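Local atomic coordinates of CdiI (Burkholderia pseudomallei 1026a, PDB entry 4G6V), a protein that binds the CdiA-CT toxin of a contact-dependent growth inhibition system and probably protects its own cell by neutralising the toxin's tRNase activity. Residues N21-N26 with F35-V40; S60-S65 with K80-G85. All blocks are in the same frame, centred on the assembly; numbering follows the deposited sequence.

Contact 1: N21-N26 with F35-V40; sequences NKIRSN and FLISPV
Arg24 reaches out from the last turn of helix 13-26 to Ile37 on strand 35-42, an example of a helix serving the border of a sheet with both a polar and an apolar group. The tighter part is the meeting of guanidinium and isoleucine. NH2 of Arg24 donates to the backbone O of Ile37 at 3.1 Å in a nearly straight bond (163° at the hydrogen), while NH1 adds a weak bond to the same oxygen at 3.5 Å. The oxygen lies at the edge of the guanidinium, in its plane, yet NH2 stands above the plane of the carbonyl, 51° out of it, and not on a lone pair. The Arg24 chain, extended from CG to NE (chi2 -179°), carries the group across the gap, so that NH1 also comes to 3.6 Å from Ile37 CB and NH2 to 3.7 Å from Ile37 CG2.

The apolar part is looser between the two segments: Ile23 CG2 and Ile37 CD1 stand 4.4 Å apart. Both side chains are nevertheless buried; Phe31 of helix 28-34 touches each of them and Leu20 also packs on Ile37. Arg24 itself remains partly open to solvent. Next along the chain, Ser38 OG bonds to Pro39 O at 2.7 Å while accepting the backbone N-H of Leu63; Ser124 of the toxin chain packs on the same serine.

Strand 35-42 is outermost in this chain's sheet, with Leu36 and Ser38 bonded to strand 60-66. Between those two, the carbonyl of Ile37 is gripped by an arginine, whose charge would be expected to strengthen the bond, and a polar group of the sheet border is thereby satisfied where no further strand of this chain lies alongside.

Contact 2: S60-S65 with K80-G85; sequences SFFLVS and KILVDG
A helix laid against one face of an antiparallel sheet is the element at work here: within 80-85, Leu82 is the residue that meets strand segment 60-65. Leu82 points at the strand with its side chain stretched out (chi2 -177°), which places CD1 at the far end of the chain. That one methyl makes both contacts. It comes to 3.9 Å from Val64 CG2, the two side chains passing alongside with their ends running opposite ways, and to 4.3 Å from CZ of Phe62, which it approaches at the rim of the ring, near the ring plane, rather than over a face. Val64 CG2 also lies in the plane of that ring at its edge, so the valine and leucine methyls gather beside the same aromatic rim.

Phe62 and Val64, two residues apart, emerge on the same side of the strand, and Phe62 spreads further onto Cys7 and Leu9 of one neighbouring strand and Ile37 of the other. Phe61 and Leu63, on the alternate positions, reach Ser124 and Gly125 of the toxin chain as well as Phe6 of the next strand. Alternation thus puts helix and toxin on opposite sides, and the apolar fit of Leu82 is the helix-on-sheet packing of an alpha+beta fold.

How the contacts relate
Followed from the N terminus, the two contacts come in series, neither nested nor crossed. Contact 1 closes first: helix 13-26 leads through helix 28-34 straight into strand 35-42, an excursion of eight residues that is almost all helix. After helix 45-53, contact 2 opens on strand 60-66 and closes at the end of helix 75-84. Their strands are antiparallel neighbours, joined where Ser38 N meets Leu63 O and Leu36 O meets Ser65 N, each at 2.8 Å, probably as hydrogen bonds. Val40 CG1 also packs on Ser60 CB. Helices from early and late in the chain are therefore tied to adjoining strands around one shared core.

Contact 1: N21-N26 with F35-V40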
ATOM      1  N   ASN B  21      -5.582   3.525  20.207  1.00 24.98           N
ATOM      2  CA  ASN B  21      -6.341   2.565  20.985  1.00 32.37           C
ATOM      3  C   ASN B  21      -7.791   3.000  21.073  1.00 33.01           C
ATOM      4  O   ASN B  21      -8.711   2.200  20.973  1.00 34.77           O
ATOM      5  CB  ASN B  21      -5.759   2.404  22.386  1.00 37.86           C
ATOM      6  CG  ASN B  21      -4.416   1.667  22.399  1.00 50.66           C
ATOM      7  OD1 ASN B  21      -4.062   0.940  21.460  1.00 48.95           O
ATOM      8  ND2 ASN B  21      -3.664   1.853  23.485  1.00 59.30           N
ATOM      9  N   LYS B  22      -7.992   4.289  21.269  1.00 37.33           N
ATOM     10  CA  LYS B  22      -9.331   4.809  21.379  1.00 37.51           C
ATOM     11  C   LYS B  22     -10.064   4.669  20.050  1.00 42.77           C
ATOM     12  O   LYS B  22     -11.242   4.310  20.013  1.00 46.73           O
ATOM     13  CB  LYS B  22      -9.272   6.256  21.829  1.00 43.44           C
ATOM     14  CG  LYS B  22      -8.611   6.417  23.187  1.00 56.78           C
ATOM     15  CD  LYS B  22      -8.589   7.873  23.636  1.00 59.17           C
ATOM     16  CE  LYS B  22      -7.800   8.012  24.930  1.00 56.53           C
ATOM     17  NZ  LYS B  22      -7.843   9.444  25.351  1.00 65.26           N
ATOM     18  N   ILE B  23      -9.360   4.936  18.954  1.00 34.54           N
ATOM     19  CA  ILE B  23      -9.932   4.742  17.635  1.00 26.61           C
ATOM     20  C   ILE B  23     -10.382   3.301  17.448  1.00 31.95           C
ATOM     21  O   ILE B  23     -11.545   3.052  17.164  1.00 41.05           O
ATOM     22  CB  ILE B  23      -8.972   5.212  16.535  1.00 29.29           C
ATOM     23  CG1 ILE B  23      -9.163   6.711  16.301  1.00 28.38           C
ATOM     24  CG2 ILE B  23      -9.274   4.548  15.246  1.00 32.92           C
ATOM     25  CD1 ILE B  23      -7.874   7.439  15.956  1.00 26.77           C
ATOM     26  N   ARG B  24      -9.478   2.348  17.648  1.00 42.75           N
ATOM     27  CA  ARG B  24      -9.828   0.930  17.580  1.00 41.10           C
ATOM     28  C   ARG B  24     -11.040   0.562  18.435  1.00 43.88           C
ATOM     29  O   ARG B  24     -11.750  -0.388  18.144  1.00 52.71           O
ATOM     30  CB  ARG B  24      -8.664   0.068  18.042  1.00 41.57           C
ATOM     31  CG  ARG B  24      -7.438   0.054  17.158  1.00 51.61           C
ATOM     32  CD  ARG B  24      -6.389  -0.892  17.773  1.00 42.49           C
ATOM     33  NE  ARG B  24      -5.023  -0.579  17.357  1.00 32.83           N
ATOM     34  CZ  ARG B  24      -4.476  -1.023  16.226  1.00 51.50           C
ATOM     35  NH1 ARG B  24      -5.185  -1.802  15.403  1.00 47.98           N
ATOM     36  NH2 ARG B  24      -3.223  -0.688  15.912  1.00 42.47           N
ATOM     37  N   SER B  25     -11.251   1.292  19.513  1.00 45.04           N
ATOM     38  CA  SER B  25     -12.290   0.954  20.471  1.00 50.43           C
ATOM     39  C   SER B  25     -13.586   1.660  20.078  1.00 46.24           C
ATOM     40  O   SER B  25     -14.683   1.264  20.468  1.00 51.49           O
ATOM     41  CB  SER B  25     -11.827   1.368  21.878  1.00 54.90           C
ATOM     42  OG  SER B  25     -12.812   1.108  22.857  1.00 59.84           O
ATOM     43  N   ASN B  26     -13.440   2.705  19.278  1.00 49.74           N
ATOM     44  CA  ASN B  26     -14.548   3.567  18.903  1.00 47.63           C
ATOM     45  C   ASN B  26     -15.105   3.160  17.536  1.00 55.42           C
ATOM     46  O   ASN B  26     -16.226   3.540  17.161  1.00 49.97           O
ATOM     47  CB  ASN B  26     -14.052   5.009  18.872  1.00 55.32           C
ATOM     48  CG  ASN B  26     -15.162   6.018  19.070  1.00 77.32           C
ATOM     49  OD1 ASN B  26     -16.345   5.692  18.969  1.00 76.76           O
ATOM     50  ND2 ASN B  26     -14.782   7.262  19.346  1.00 90.29           N
ATOM     51  N   PHE B  35     -10.297  -2.946   7.871  1.00 40.94           N
ATOM     52  CA  PHE B  35      -9.016  -2.254   7.771  1.00 42.05           C
ATOM     53  C   PHE B  35      -8.068  -2.720   8.874  1.00 40.48           C
ATOM     54  O   PHE B  35      -8.488  -2.943  10.005  1.00 46.98           O
ATOM     55  CB  PHE B  35      -9.222  -0.750   7.875  1.00 41.78           C
ATOM     56  CG  PHE B  35     -10.006  -0.173   6.737  1.00 36.80           C
ATOM     57  CD1 PHE B  35      -9.361   0.464   5.693  1.00 34.10           C
ATOM     58  CD2 PHE B  35     -11.389  -0.266   6.712  1.00 46.61           C
ATOM     59  CE1 PHE B  35     -10.071   1.015   4.648  1.00 36.56           C
ATOM     60  CE2 PHE B  35     -12.120   0.272   5.658  1.00 41.09           C
ATOM     61  CZ  PHE B  35     -11.459   0.914   4.625  1.00 38.65           C
ATOM     62  N   LEU B  36      -6.794  -2.888   8.551  1.00 34.82           N
ATOM     63  CA  LEU B  36      -5.833  -3.252   9.585  1.00 33.80           C
ATOM     64  C   LEU B  36      -4.886  -2.092   9.862  1.00 39.34           C
ATOM     65  O   LEU B  36      -4.261  -1.552   8.944  1.00 37.19           O
ATOM     66  CB  LEU B  36      -5.055  -4.525   9.217  1.00 37.11           C
ATOM     67  CG  LEU B  36      -5.934  -5.749   8.922  1.00 52.16           C
ATOM     68  CD1 LEU B  36      -5.087  -6.980   8.646  1.00 52.08           C
ATOM     69  CD2 LEU B  36      -6.933  -6.029  10.047  1.00 53.27           C
ATOM     70  N   ILE B  37      -4.794  -1.708  11.131  1.00 32.32           N
ATOM     71  CA  ILE B  37      -3.900  -0.623  11.532  1.00 35.45           C
ATOM     72  C   ILE B  37      -2.581  -1.181  12.067  1.00 34.75           C
ATOM     73  O   ILE B  37      -2.551  -1.871  13.107  1.00 26.16           O
ATOM     74  CB  ILE B  37      -4.544   0.314  12.598  1.00 25.85           C
ATOM     75  CG1 ILE B  37      -5.906   0.831  12.105  1.00 42.06           C
ATOM     76  CG2 ILE B  37      -3.605   1.462  12.933  1.00 30.96           C
ATOM     77  CD1 ILE B  37      -6.579   1.909  13.006  1.00 25.89           C
ATOM     78  N   SER B  38      -1.493  -0.882  11.355  1.00 23.19           N
ATOM     79  CA  SER B  38      -0.169  -1.277  11.822  1.00 29.16           C
ATOM     80  C   SER B  38       0.183  -0.629  13.172  1.00 34.75           C
ATOM     81  O   SER B  38      -0.449   0.343  13.609  1.00 33.02           O
ATOM     82  CB  SER B  38       0.898  -0.913  10.792  1.00 25.96           C
ATOM     83  OG  SER B  38       1.410   0.385  11.035  1.00 36.51           O
ATOM     84  N   PRO B  39       1.179  -1.185  13.856  1.00 33.85           N
ATOM     85  CA  PRO B  39       1.793  -0.465  14.980  1.00 28.16           C
ATOM     86  C   PRO B  39       2.352   0.860  14.497  1.00 36.73           C
ATOM     87  O   PRO B  39       2.690   0.978  13.307  1.00 31.25           O
ATOM     88  CB  PRO B  39       2.954  -1.385  15.399  1.00 28.27           C
ATOM     89  CG  PRO B  39       3.019  -2.509  14.318  1.00 24.61           C
ATOM     90  CD  PRO B  39       1.636  -2.585  13.764  1.00 30.77           C
ATOM     91  N   VAL B  40       2.445   1.837  15.401  1.00 35.84           N
ATOM     92  CA  VAL B  40       3.046   3.121  15.078  1.00 30.55           C
ATOM     93  C   VAL B  40       4.552   3.028  15.251  1.00 28.92           C
ATOM     94  O   VAL B  40       5.021   2.401  16.188  1.00 38.85           O
ATOM     95  CB  VAL B  40       2.523   4.251  16.002  1.00 37.22           C
ATOM     96  CG1 VAL B  40       3.154   5.599  15.620  1.00 25.51           C
ATOM     97  CG2 VAL B  40       1.006   4.328  15.949  1.00 30.20           C
TER

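Contact 2: S60-S65 with K80-G85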
ATOM      1  N   SER B  60       5.963  10.538  14.107  1.00 35.13           N
ATOM      2  CA  SER B  60       5.581   9.141  14.026  1.00 32.32           C
ATOM      3  C   SER B  60       4.840   8.835  12.708  1.00 38.87           C
ATOM      4  O   SER B  60       4.407   9.732  11.976  1.00 35.13           O
ATOM      5  CB  SER B  60       4.773   8.725  15.264  1.00 31.36           C
ATOM      6  OG  SER B  60       3.614   9.527  15.428  1.00 38.42           O
ATOM      7  N   PHE B  61       4.724   7.553  12.408  1.00 29.48           N
ATOM      8  CA  PHE B  61       4.125   7.089  11.175  1.00 23.23           C
ATOM      9  C   PHE B  61       3.424   5.759  11.456  1.00 29.21           C
ATOM     10  O   PHE B  61       3.883   4.951  12.271  1.00 24.51           O
ATOM     11  CB  PHE B  61       5.213   6.864  10.125  1.00 20.33           C
ATOM     12  CG  PHE B  61       4.747   6.076   8.955  1.00 20.85           C
ATOM     13  CD1 PHE B  61       4.300   6.707   7.816  1.00 22.97           C
ATOM     14  CD2 PHE B  61       4.726   4.691   8.998  1.00 24.11           C
ATOM     15  CE1 PHE B  61       3.850   5.965   6.731  1.00 31.50           C
ATOM     16  CE2 PHE B  61       4.279   3.945   7.915  1.00 26.71           C
ATOM     17  CZ  PHE B  61       3.843   4.573   6.781  1.00 23.52           C
ATOM     18  N   PHE B  62       2.303   5.526  10.803  1.00 23.04           N
ATOM     19  CA  PHE B  62       1.731   4.196  10.859  1.00 25.48           C
ATOM     20  C   PHE B  62       0.950   3.937   9.577  1.00 30.69           C
ATOM     21  O   PHE B  62       0.674   4.860   8.798  1.00 25.78           O
ATOM     22  CB  PHE B  62       0.844   4.025  12.090  1.00 26.73           C
ATOM     23  CG  PHE B  62      -0.412   4.814  12.018  1.00 24.56           C
ATOM     24  CD1 PHE B  62      -1.500   4.339  11.289  1.00 28.30           C
ATOM     25  CD2 PHE B  62      -0.511   6.043  12.645  1.00 29.49           C
ATOM     26  CE1 PHE B  62      -2.677   5.078  11.179  1.00 27.85           C
ATOM     27  CE2 PHE B  62      -1.689   6.796  12.538  1.00 33.69           C
ATOM     28  CZ  PHE B  62      -2.777   6.305  11.798  1.00 23.56           C
ATOM     29  N   LEU B  63       0.601   2.678   9.357  1.00 29.57           N
ATOM     30  CA  LEU B  63      -0.032   2.280   8.120  1.00 24.41           C
ATOM     31  C   LEU B  63      -1.437   1.750   8.387  1.00 27.07           C
ATOM     32  O   LEU B  63      -1.697   1.142   9.430  1.00 27.59           O
ATOM     33  CB  LEU B  63       0.834   1.231   7.442  1.00 26.63           C
ATOM     34  CG  LEU B  63       0.751   1.061   5.929  1.00 38.74           C
ATOM     35  CD1 LEU B  63       1.139   2.357   5.247  1.00 30.03           C
ATOM     36  CD2 LEU B  63       1.658  -0.096   5.469  1.00 28.12           C
ATOM     37  N   VAL B  64      -2.349   2.024   7.455  1.00 29.32           N
ATOM     38  CA  VAL B  64      -3.694   1.448   7.477  1.00 30.80           C
ATOM     39  C   VAL B  64      -3.933   0.686   6.168  1.00 34.64           C
ATOM     40  O   VAL B  64      -3.976   1.274   5.097  1.00 38.24           O
ATOM     41  CB  VAL B  64      -4.798   2.519   7.657  1.00 20.45           C
ATOM     42  CG1 VAL B  64      -6.180   1.886   7.779  1.00 21.64           C
ATOM     43  CG2 VAL B  64      -4.537   3.335   8.883  1.00 25.41           C
ATOM     44  N   SER B  65      -4.073  -0.630   6.262  1.00 36.69           N
ATOM     45  CA  SER B  65      -4.266  -1.460   5.085  1.00 35.93           C
ATOM     46  C   SER B  65      -5.720  -1.772   4.849  1.00 37.48           C
ATOM     47  O   SER B  65      -6.477  -2.006   5.794  1.00 37.71           O
ATOM     48  CB  SER B  65      -3.497  -2.760   5.232  1.00 24.21           C
ATOM     49  OG  SER B  65      -2.104  -2.503   5.137  1.00 31.14           O
ATOM     50  N   LYS B  80     -11.315  10.431   7.507  1.00 42.84           N
ATOM     51  CA  LYS B  80     -11.920  11.440   8.370  1.00 42.39           C
ATOM     52  C   LYS B  80     -11.903  10.999   9.843  1.00 44.92           C
ATOM     53  O   LYS B  80     -11.525  11.774  10.716  1.00 41.10           O
ATOM     54  CB  LYS B  80     -13.336  11.761   7.886  1.00 41.81           C
ATOM     55  CG  LYS B  80     -14.166  12.491   8.898  1.00 61.78           C
ATOM     56  CD  LYS B  80     -15.595  11.977   8.916  1.00 78.52           C
ATOM     57  CE  LYS B  80     -16.143  11.899  10.347  1.00 84.15           C
ATOM     58  NZ  LYS B  80     -16.119  13.211  11.065  1.00 82.99           N
ATOM     59  N   ILE B  81     -12.284   9.747  10.107  1.00 41.51           N
ATOM     60  CA  ILE B  81     -12.248   9.174  11.455  1.00 32.66           C
ATOM     61  C   ILE B  81     -10.858   9.320  12.080  1.00 42.95           C
ATOM     62  O   ILE B  81     -10.715   9.540  13.296  1.00 40.90           O
ATOM     63  CB  ILE B  81     -12.671   7.678  11.433  1.00 37.72           C
ATOM     64  CG1 ILE B  81     -14.189   7.550  11.304  1.00 43.81           C
ATOM     65  CG2 ILE B  81     -12.212   6.931  12.675  1.00 31.11           C
ATOM     66  CD1 ILE B  81     -14.662   6.128  11.018  1.00 30.70           C
ATOM     67  N   LEU B  82      -9.834   9.203  11.241  1.00 35.25           N
ATOM     68  CA  LEU B  82      -8.454   9.325  11.705  1.00 36.67           C
ATOM     69  C   LEU B  82      -8.064  10.791  12.020  1.00 36.17           C
ATOM     70  O   LEU B  82      -7.517  11.076  13.068  1.00 35.00           O
ATOM     71  CB  LEU B  82      -7.478   8.649  10.722  1.00 29.51           C
ATOM     72  CG  LEU B  82      -7.527   7.114  10.548  1.00 37.25           C
ATOM     73  CD1 LEU B  82      -6.448   6.632   9.588  1.00 30.98           C
ATOM     74  CD2 LEU B  82      -7.401   6.348  11.886  1.00 35.67           C
ATOM     75  N   VAL B  83      -8.371  11.714  11.120  1.00 35.06           N
ATOM     76  CA  VAL B  83      -8.151  13.145  11.359  1.00 30.13           C
ATOM     77  C   VAL B  83      -8.785  13.595  12.693  1.00 37.45           C
ATOM     78  O   VAL B  83      -8.245  14.456  13.409  1.00 36.93           O
ATOM     79  CB  VAL B  83      -8.752  14.006  10.186  1.00 30.64           C
ATOM     80  CG1 VAL B  83      -8.744  15.495  10.519  1.00 28.52           C
ATOM     81  CG2 VAL B  83      -8.051  13.750   8.850  1.00 21.15           C
ATOM     82  N   ASP B  84      -9.935  13.005  13.018  1.00 41.35           N
ATOM     83  CA  ASP B  84     -10.719  13.403  14.186  1.00 41.31           C
ATOM     84  C   ASP B  84     -10.235  12.752  15.485  1.00 43.78           C
ATOM     85  O   ASP B  84     -10.420  13.315  16.559  1.00 48.88           O
ATOM     86  CB  ASP B  84     -12.210  13.118  13.966  1.00 35.49           C
ATOM     87  N   GLY B  85      -9.622  11.572  15.389  1.00 35.61           N
ATOM     88  CA  GLY B  85      -9.146  10.880  16.572  1.00 32.39           C
ATOM     89  C   GLY B  85      -7.698  11.210  16.891  1.00 36.11           C
ATOM     90  O   GLY B  85      -7.057  10.558  17.716  1.00 30.55           O
TER